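Local coordinates for pumilio homology domain family member 4 (Saccharomyces cerevisiae, PDB 3BWT), which binds single-stranded RNA in messenger RNAs through its Pumilio repeat domain, the part of the protein present here, and is linked to transcription regulation, at residues F153-T165 with L188-T200. Sequence-based numbering, arbitrary orientation.
Sequences FDAISDSCIDIAT and LCDKLLALVDKLT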
ATOM      1  N   PHE A 153      11.173   0.569  -8.953  1.00 23.48           N
ATOM      2  CA  PHE A 153      10.710   1.690  -9.763  1.00 22.06           C
ATOM      3  C   PHE A 153      10.897   1.413 -11.244  1.00 24.91           C
ATOM      4  O   PHE A 153      10.052   1.777 -12.057  1.00 27.49           O
ATOM      5  CB  PHE A 153      11.455   2.972  -9.385  1.00 22.71           C
ATOM      6  CG  PHE A 153      10.893   3.664  -8.182  1.00 18.97           C
ATOM      7  CD1 PHE A 153      11.281   3.296  -6.912  1.00 18.99           C
ATOM      8  CD2 PHE A 153       9.977   4.686  -8.324  1.00 18.60           C
ATOM      9  CE1 PHE A 153      10.764   3.932  -5.810  1.00 19.63           C
ATOM     10  CE2 PHE A 153       9.455   5.326  -7.222  1.00 18.95           C
ATOM     11  CZ  PHE A 153       9.844   4.950  -5.967  1.00 18.68           C
ATOM     12  N   ASP A 154      12.008   0.774 -11.597  1.00 25.19           N
ATOM     13  CA  ASP A 154      12.282   0.461 -12.994  1.00 24.97           C
ATOM     14  C   ASP A 154      11.246  -0.526 -13.534  1.00 30.04           C
ATOM     15  O   ASP A 154      10.666  -0.318 -14.602  1.00 28.86           O
ATOM     16  CB  ASP A 154      13.693  -0.108 -13.164  1.00 23.81           C
ATOM     17  CG  ASP A 154      14.783   0.904 -12.847  1.00 31.86           C
ATOM     18  OD1 ASP A 154      14.494   2.118 -12.804  1.00 34.10           O
ATOM     19  OD2 ASP A 154      15.941   0.480 -12.644  1.00 35.55           O
ATOM     20  N   ALA A 155      11.011  -1.598 -12.788  1.00 28.89           N
ATOM     21  CA  ALA A 155      10.065  -2.624 -13.213  1.00 29.57           C
ATOM     22  C   ALA A 155       8.656  -2.059 -13.328  1.00 29.11           C
ATOM     23  O   ALA A 155       7.894  -2.430 -14.223  1.00 29.37           O
ATOM     24  CB  ALA A 155      10.092  -3.803 -12.249  1.00 25.88           C
ATOM     25  N   ILE A 156       8.312  -1.164 -12.411  1.00 26.50           N
ATOM     26  CA  ILE A 156       6.999  -0.538 -12.426  1.00 34.17           C
ATOM     27  C   ILE A 156       6.846   0.380 -13.641  1.00 35.40           C
ATOM     28  O   ILE A 156       5.815   0.381 -14.307  1.00 33.48           O
ATOM     29  CB  ILE A 156       6.720   0.236 -11.120  1.00 24.08           C
ATOM     30  CG1 ILE A 156       6.394  -0.734  -9.992  1.00 19.67           C
ATOM     31  CG2 ILE A 156       5.545   1.173 -11.295  1.00 35.78           C
ATOM     32  CD1 ILE A 156       6.235  -0.058  -8.665  1.00 19.70           C
ATOM     33  N   SER A 157       7.885   1.152 -13.928  1.00 37.49           N
ATOM     34  CA  SER A 157       7.885   2.034 -15.086  1.00 36.30           C
ATOM     35  C   SER A 157       7.430   1.321 -16.357  1.00 36.36           C
ATOM     36  O   SER A 157       6.823   1.933 -17.234  1.00 60.81           O
ATOM     37  CB  SER A 157       9.278   2.639 -15.296  1.00 49.90           C
ATOM     38  OG  SER A 157       9.633   3.502 -14.223  1.00 59.49           O
ATOM     39  N   ASP A 158       7.705   0.025 -16.449  1.00 28.91           N
ATOM     40  CA  ASP A 158       7.442  -0.712 -17.682  1.00 32.74           C
ATOM     41  C   ASP A 158       6.115  -1.483 -17.697  1.00 36.79           C
ATOM     42  O   ASP A 158       5.622  -1.861 -18.766  1.00 34.67           O
ATOM     43  CB  ASP A 158       8.617  -1.642 -17.998  1.00 38.66           C
ATOM     44  CG  ASP A 158       9.909  -0.881 -18.228  1.00 55.61           C
ATOM     45  OD1 ASP A 158       9.841   0.335 -18.530  1.00 59.66           O
ATOM     46  OD2 ASP A 158      10.991  -1.495 -18.108  1.00 43.03           O
ATOM     47  N   SER A 159       5.541  -1.721 -16.520  1.00 31.13           N
ATOM     48  CA  SER A 159       4.245  -2.390 -16.429  1.00 28.34           C
ATOM     49  C   SER A 159       3.292  -1.537 -15.604  1.00 27.60           C
ATOM     50  O   SER A 159       2.523  -2.044 -14.797  1.00 33.60           O
ATOM     51  CB  SER A 159       4.395  -3.778 -15.801  1.00 30.94           C
ATOM     52  OG  SER A 159       5.544  -4.454 -16.301  1.00 31.60           O
ATOM     53  N   CYS A 160       3.339  -0.231 -15.832  1.00 28.24           N
ATOM     54  CA  CYS A 160       2.710   0.726 -14.939  1.00 24.78           C
ATOM     55  C   CYS A 160       1.207   0.567 -14.832  1.00 27.14           C
ATOM     56  O   CYS A 160       0.644   0.553 -13.737  1.00 25.40           O
ATOM     57  CB  CYS A 160       3.032   2.152 -15.381  1.00 22.84           C
ATOM     58  SG  CYS A 160       2.663   3.381 -14.114  1.00 28.03           S
ATOM     59  N   ILE A 161       0.555   0.480 -15.983  1.00 29.78           N
ATOM     60  CA  ILE A 161      -0.891   0.454 -16.018  1.00 24.94           C
ATOM     61  C   ILE A 161      -1.425  -0.757 -15.238  1.00 24.59           C
ATOM     62  O   ILE A 161      -2.239  -0.607 -14.339  1.00 26.42           O
ATOM     63  CB  ILE A 161      -1.413   0.499 -17.483  1.00 27.86           C
ATOM     64  CG1 ILE A 161      -2.941   0.479 -17.516  1.00 19.96           C
ATOM     65  CG2 ILE A 161      -0.791  -0.611 -18.322  1.00 30.98           C
ATOM     66  CD1 ILE A 161      -3.541   1.664 -16.802  1.00 21.88           C
ATOM     67  N   ASP A 162      -0.937  -1.950 -15.550  1.00 25.75           N
ATOM     68  CA  ASP A 162      -1.427  -3.155 -14.886  1.00 36.30           C
ATOM     69  C   ASP A 162      -1.033  -3.232 -13.418  1.00 29.54           C
ATOM     70  O   ASP A 162      -1.748  -3.829 -12.618  1.00 32.58           O
ATOM     71  CB  ASP A 162      -0.986  -4.428 -15.620  1.00 45.31           C
ATOM     72  CG  ASP A 162       0.449  -4.350 -16.123  1.00 66.84           C
ATOM     73  OD1 ASP A 162       0.838  -3.293 -16.683  1.00 48.23           O
ATOM     74  OD2 ASP A 162       1.180  -5.360 -15.968  1.00 71.14           O
ATOM     75  N   ILE A 163       0.100  -2.640 -13.062  1.00 22.70           N
ATOM     76  CA  ILE A 163       0.528  -2.657 -11.669  1.00 22.52           C
ATOM     77  C   ILE A 163      -0.244  -1.631 -10.844  1.00 22.41           C
ATOM     78  O   ILE A 163      -0.631  -1.893  -9.706  1.00 19.64           O
ATOM     79  CB  ILE A 163       2.050  -2.473 -11.527  1.00 21.70           C
ATOM     80  CG1 ILE A 163       2.713  -3.829 -11.291  1.00 20.63           C
ATOM     81  CG2 ILE A 163       2.383  -1.542 -10.367  1.00 23.76           C
ATOM     82  CD1 ILE A 163       4.213  -3.807 -11.417  1.00 20.79           C
ATOM     83  N   ALA A 164      -0.474  -0.469 -11.437  1.00 22.03           N
ATOM     84  CA  ALA A 164      -1.286   0.565 -10.816  1.00 21.27           C
ATOM     85  C   ALA A 164      -2.746   0.132 -10.632  1.00 21.61           C
ATOM     86  O   ALA A 164      -3.388   0.494  -9.646  1.00 21.72           O
ATOM     87  CB  ALA A 164      -1.212   1.836 -11.638  1.00 21.61           C
ATOM     88  N   THR A 165      -3.270  -0.639 -11.579  1.00 21.39           N
ATOM     89  CA  THR A 165      -4.673  -1.051 -11.527  1.00 21.44           C
ATOM     90  C   THR A 165      -4.855  -2.433 -10.890  1.00 21.63           C
ATOM     91  O   THR A 165      -5.901  -3.067 -11.053  1.00 17.98           O
ATOM     92  CB  THR A 165      -5.330  -1.046 -12.927  1.00 19.91           C
ATOM     93  OG1 THR A 165      -4.551  -1.847 -13.824  1.00 24.87           O
ATOM     94  CG2 THR A 165      -5.441   0.367 -13.478  1.00 18.33           C
ATOM     95  N   LEU A 188       7.951   8.469 -11.643  1.00 23.04           N
ATOM     96  CA  LEU A 188       6.812   7.575 -11.482  1.00 25.56           C
ATOM     97  C   LEU A 188       5.487   8.314 -11.676  1.00 26.17           C
ATOM     98  O   LEU A 188       4.596   7.837 -12.382  1.00 26.63           O
ATOM     99  CB  LEU A 188       6.855   6.908 -10.103  1.00 33.31           C
ATOM    100  CG  LEU A 188       5.692   5.998  -9.695  1.00 25.93           C
ATOM    101  CD1 LEU A 188       5.392   4.992 -10.776  1.00 18.63           C
ATOM    102  CD2 LEU A 188       6.017   5.302  -8.389  1.00 23.37           C
ATOM    103  N   CYS A 189       5.358   9.479 -11.057  1.00 20.48           N
ATOM    104  CA  CYS A 189       4.132  10.251 -11.176  1.00 20.46           C
ATOM    105  C   CYS A 189       3.904  10.745 -12.596  1.00 24.29           C
ATOM    106  O   CYS A 189       2.760  10.834 -13.051  1.00 22.13           O
ATOM    107  CB  CYS A 189       4.123  11.408 -10.188  1.00 20.64           C
ATOM    108  SG  CYS A 189       3.970  10.876  -8.477  1.00 22.62           S
ATOM    109  N   ASP A 190       4.990  11.057 -13.298  1.00 25.31           N
ATOM    110  CA  ASP A 190       4.897  11.398 -14.712  1.00 23.54           C
ATOM    111  C   ASP A 190       4.169  10.286 -15.474  1.00 30.41           C
ATOM    112  O   ASP A 190       3.196  10.544 -16.192  1.00 37.41           O
ATOM    113  CB  ASP A 190       6.285  11.610 -15.305  1.00 24.12           C
ATOM    114  CG  ASP A 190       6.924  12.918 -14.866  1.00 27.80           C
ATOM    115  OD1 ASP A 190       6.238  13.756 -14.240  1.00 26.13           O
ATOM    116  OD2 ASP A 190       8.127  13.103 -15.155  1.00 28.47           O
ATOM    117  N   LYS A 191       4.632   9.050 -15.308  1.00 23.57           N
ATOM    118  CA  LYS A 191       4.001   7.906 -15.961  1.00 25.31           C
ATOM    119  C   LYS A 191       2.533   7.751 -15.558  1.00 28.21           C
ATOM    120  O   LYS A 191       1.644   7.578 -16.410  1.00 22.60           O
ATOM    121  CB  LYS A 191       4.778   6.626 -15.668  1.00 25.88           C
ATOM    122  CG  LYS A 191       6.258   6.734 -16.016  1.00 32.99           C
ATOM    123  CD  LYS A 191       6.825   5.411 -16.486  1.00 46.38           C
ATOM    124  CE  LYS A 191       8.174   5.604 -17.158  1.00 58.39           C
ATOM    125  NZ  LYS A 191       8.435   4.533 -18.169  1.00 64.90           N
ATOM    126  N   LEU A 192       2.286   7.824 -14.253  1.00 25.53           N
ATOM    127  CA  LEU A 192       0.934   7.747 -13.716  1.00 23.56           C
ATOM    128  C   LEU A 192       0.036   8.849 -14.277  1.00 25.64           C
ATOM    129  O   LEU A 192      -1.138   8.613 -14.583  1.00 21.62           O
ATOM    130  CB  LEU A 192       0.972   7.831 -12.192  1.00 20.12           C
ATOM    131  CG  LEU A 192       1.731   6.702 -11.501  1.00 19.92           C
ATOM    132  CD1 LEU A 192       1.917   7.008 -10.033  1.00 19.54           C
ATOM    133  CD2 LEU A 192       1.004   5.390 -11.687  1.00 22.50           C
ATOM    134  N   LEU A 193       0.595  10.053 -14.406  1.00 25.96           N
ATOM    135  CA  LEU A 193      -0.160  11.219 -14.872  1.00 22.48           C
ATOM    136  C   LEU A 193      -0.566  11.066 -16.330  1.00 21.01           C
ATOM    137  O   LEU A 193      -1.617  11.533 -16.756  1.00 20.32           O
ATOM    138  CB  LEU A 193       0.665  12.491 -14.683  1.00 26.01           C
ATOM    139  CG  LEU A 193      -0.057  13.814 -14.914  1.00 24.95           C
ATOM    140  CD1 LEU A 193      -1.025  14.114 -13.768  1.00 21.54           C
ATOM    141  CD2 LEU A 193       0.966  14.934 -15.092  1.00 37.71           C
ATOM    142  N   ALA A 194       0.281  10.398 -17.096  1.00 26.62           N
ATOM    143  CA  ALA A 194      -0.060  10.053 -18.465  1.00 22.47           C
ATOM    144  C   ALA A 194      -1.231   9.064 -18.519  1.00 20.85           C
ATOM    145  O   ALA A 194      -1.794   8.824 -19.583  1.00 23.00           O
ATOM    146  CB  ALA A 194       1.153   9.477 -19.164  1.00 20.37           C
ATOM    147  N   LEU A 195      -1.597   8.496 -17.375  1.00 19.86           N
ATOM    148  CA  LEU A 195      -2.625   7.460 -17.335  1.00 20.16           C
ATOM    149  C   LEU A 195      -3.774   7.840 -16.409  1.00 25.51           C
ATOM    150  O   LEU A 195      -4.607   6.994 -16.062  1.00 28.07           O
ATOM    151  CB  LEU A 195      -2.032   6.129 -16.873  1.00 19.04           C
ATOM    152  CG  LEU A 195      -0.941   5.499 -17.740  1.00 20.38           C
ATOM    153  CD1 LEU A 195      -0.154   4.423 -16.980  1.00 17.20           C
ATOM    154  CD2 LEU A 195      -1.549   4.954 -19.025  1.00 18.30           C
ATOM    155  N   VAL A 196      -3.823   9.106 -16.010  1.00 19.22           N
ATOM    156  CA  VAL A 196      -4.796   9.535 -15.012  1.00 23.05           C
ATOM    157  C   VAL A 196      -6.255   9.257 -15.398  1.00 21.11           C
ATOM    158  O   VAL A 196      -7.087   8.978 -14.531  1.00 19.94           O
ATOM    159  CB  VAL A 196      -4.605  11.022 -14.614  1.00 25.46           C
ATOM    160  CG1 VAL A 196      -5.318  11.944 -15.600  1.00 19.93           C
ATOM    161  CG2 VAL A 196      -5.110  11.243 -13.202  1.00 19.01           C
ATOM    162  N   ASP A 197      -6.563   9.323 -16.689  1.00 22.85           N
ATOM    163  CA  ASP A 197      -7.920   9.024 -17.144  1.00 27.42           C
ATOM    164  C   ASP A 197      -8.332   7.594 -16.740  1.00 26.71           C
ATOM    165  O   ASP A 197      -9.324   7.393 -16.027  1.00 24.40           O
ATOM    166  CB  ASP A 197      -8.040   9.212 -18.660  1.00 27.16           C
ATOM    167  CG  ASP A 197      -8.108  10.681 -19.078  1.00 37.65           C
ATOM    168  OD1 ASP A 197      -7.915  11.573 -18.225  1.00 36.34           O
ATOM    169  OD2 ASP A 197      -8.357  10.945 -20.276  1.00 43.86           O
ATOM    170  N   LYS A 198      -7.548   6.614 -17.186  1.00 23.03           N
ATOM    171  CA  LYS A 198      -7.799   5.204 -16.891  1.00 24.13           C
ATOM    172  C   LYS A 198      -7.844   4.905 -15.395  1.00 22.08           C
ATOM    173  O   LYS A 198      -8.758   4.231 -14.913  1.00 20.11           O
ATOM    174  CB  LYS A 198      -6.729   4.321 -17.550  1.00 33.64           C
ATOM    175  CG  LYS A 198      -6.812   4.259 -19.071  1.00 62.50           C
ATOM    176  CD  LYS A 198      -6.444   2.872 -19.603  1.00 61.42           C
ATOM    177  CE  LYS A 198      -6.840   2.726 -21.069  1.00 73.81           C
ATOM    178  NZ  LYS A 198      -7.012   1.302 -21.472  1.00 81.19           N
ATOM    179  N   LEU A 199      -6.841   5.391 -14.671  1.00 20.66           N
ATOM    180  CA  LEU A 199      -6.698   5.112 -13.246  1.00 19.79           C
ATOM    181  C   LEU A 199      -7.871   5.613 -12.418  1.00 17.65           C
ATOM    182  O   LEU A 199      -8.277   4.989 -11.453  1.00 17.40           O
ATOM    183  CB  LEU A 199      -5.416   5.756 -12.722  1.00 20.62           C
ATOM    184  CG  LEU A 199      -4.102   5.337 -13.359  1.00 18.54           C
ATOM    185  CD1 LEU A 199      -2.994   6.143 -12.744  1.00 21.31           C
ATOM    186  CD2 LEU A 199      -3.878   3.866 -13.136  1.00 19.40           C
ATOM    187  N   THR A 200      -8.397   6.764 -12.797  1.00 19.38           N
ATOM    188  CA  THR A 200      -9.433   7.431 -12.022  1.00 22.39           C
ATOM    189  C   THR A 200     -10.705   6.580 -11.968  1.00 19.69           C
ATOM    190  O   THR A 200     -11.378   6.513 -10.942  1.00 19.17           O
ATOM    191  CB  THR A 200      -9.708   8.848 -12.605  1.00 23.09           C
ATOM    192  OG1 THR A 200      -8.504   9.625 -12.536  1.00 20.40           O
ATOM    193  CG2 THR A 200     -10.833   9.571 -11.851  1.00 18.55           C
TER
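L188 packs against F153 and I156, and this cluster starts the close-packed side of the contact. L188 CG is anti to the backbone N (chi1 176°), and L188 CD2 meets F153 CE2 at 3.6 Å, the leucine crossing the phenylalanine at about a right angle. L188 CD1 touches I156 CG2. The apolar row continues through C160, whose SG lies 3.6 Å from L192 CD2. L199 closes it: its CD2 sits 3.7 Å from A164 CB and also touches T165 CG2. Helix 169-179 covers F153, I156 and A164, while helix 205-219 covers L192 and L199.

The other side is looser and more polar. I161 and L195 meet at 4.2 Å between I161 CB and L195 CD1, and I161 CD1 rests near the aliphatic chain of the exposed K198. K191 lies alongside S157, with K191 CD and CE running along S157 CA and CB. K191 NZ gives a hydrogen bond to S157 O at 3.2 Å, from above the carbonyl plane. D158 OD1 is 4.4 Å from K191 NZ, too far for a salt bridge. A methionine in place of K191 would probably leave S157 O without this cross-repeat donor and D158 without its nearby positive charge.

The segments 153-158 and 188-193 run nearly parallel, at 15°, within the curved array of Pumilio repeats. The chemistry is mostly apolar, with one lysine-to-carbonyl bond. This implies that the buried apolar side chains and the partly exposed border share the joining, with K191 adding one polar link.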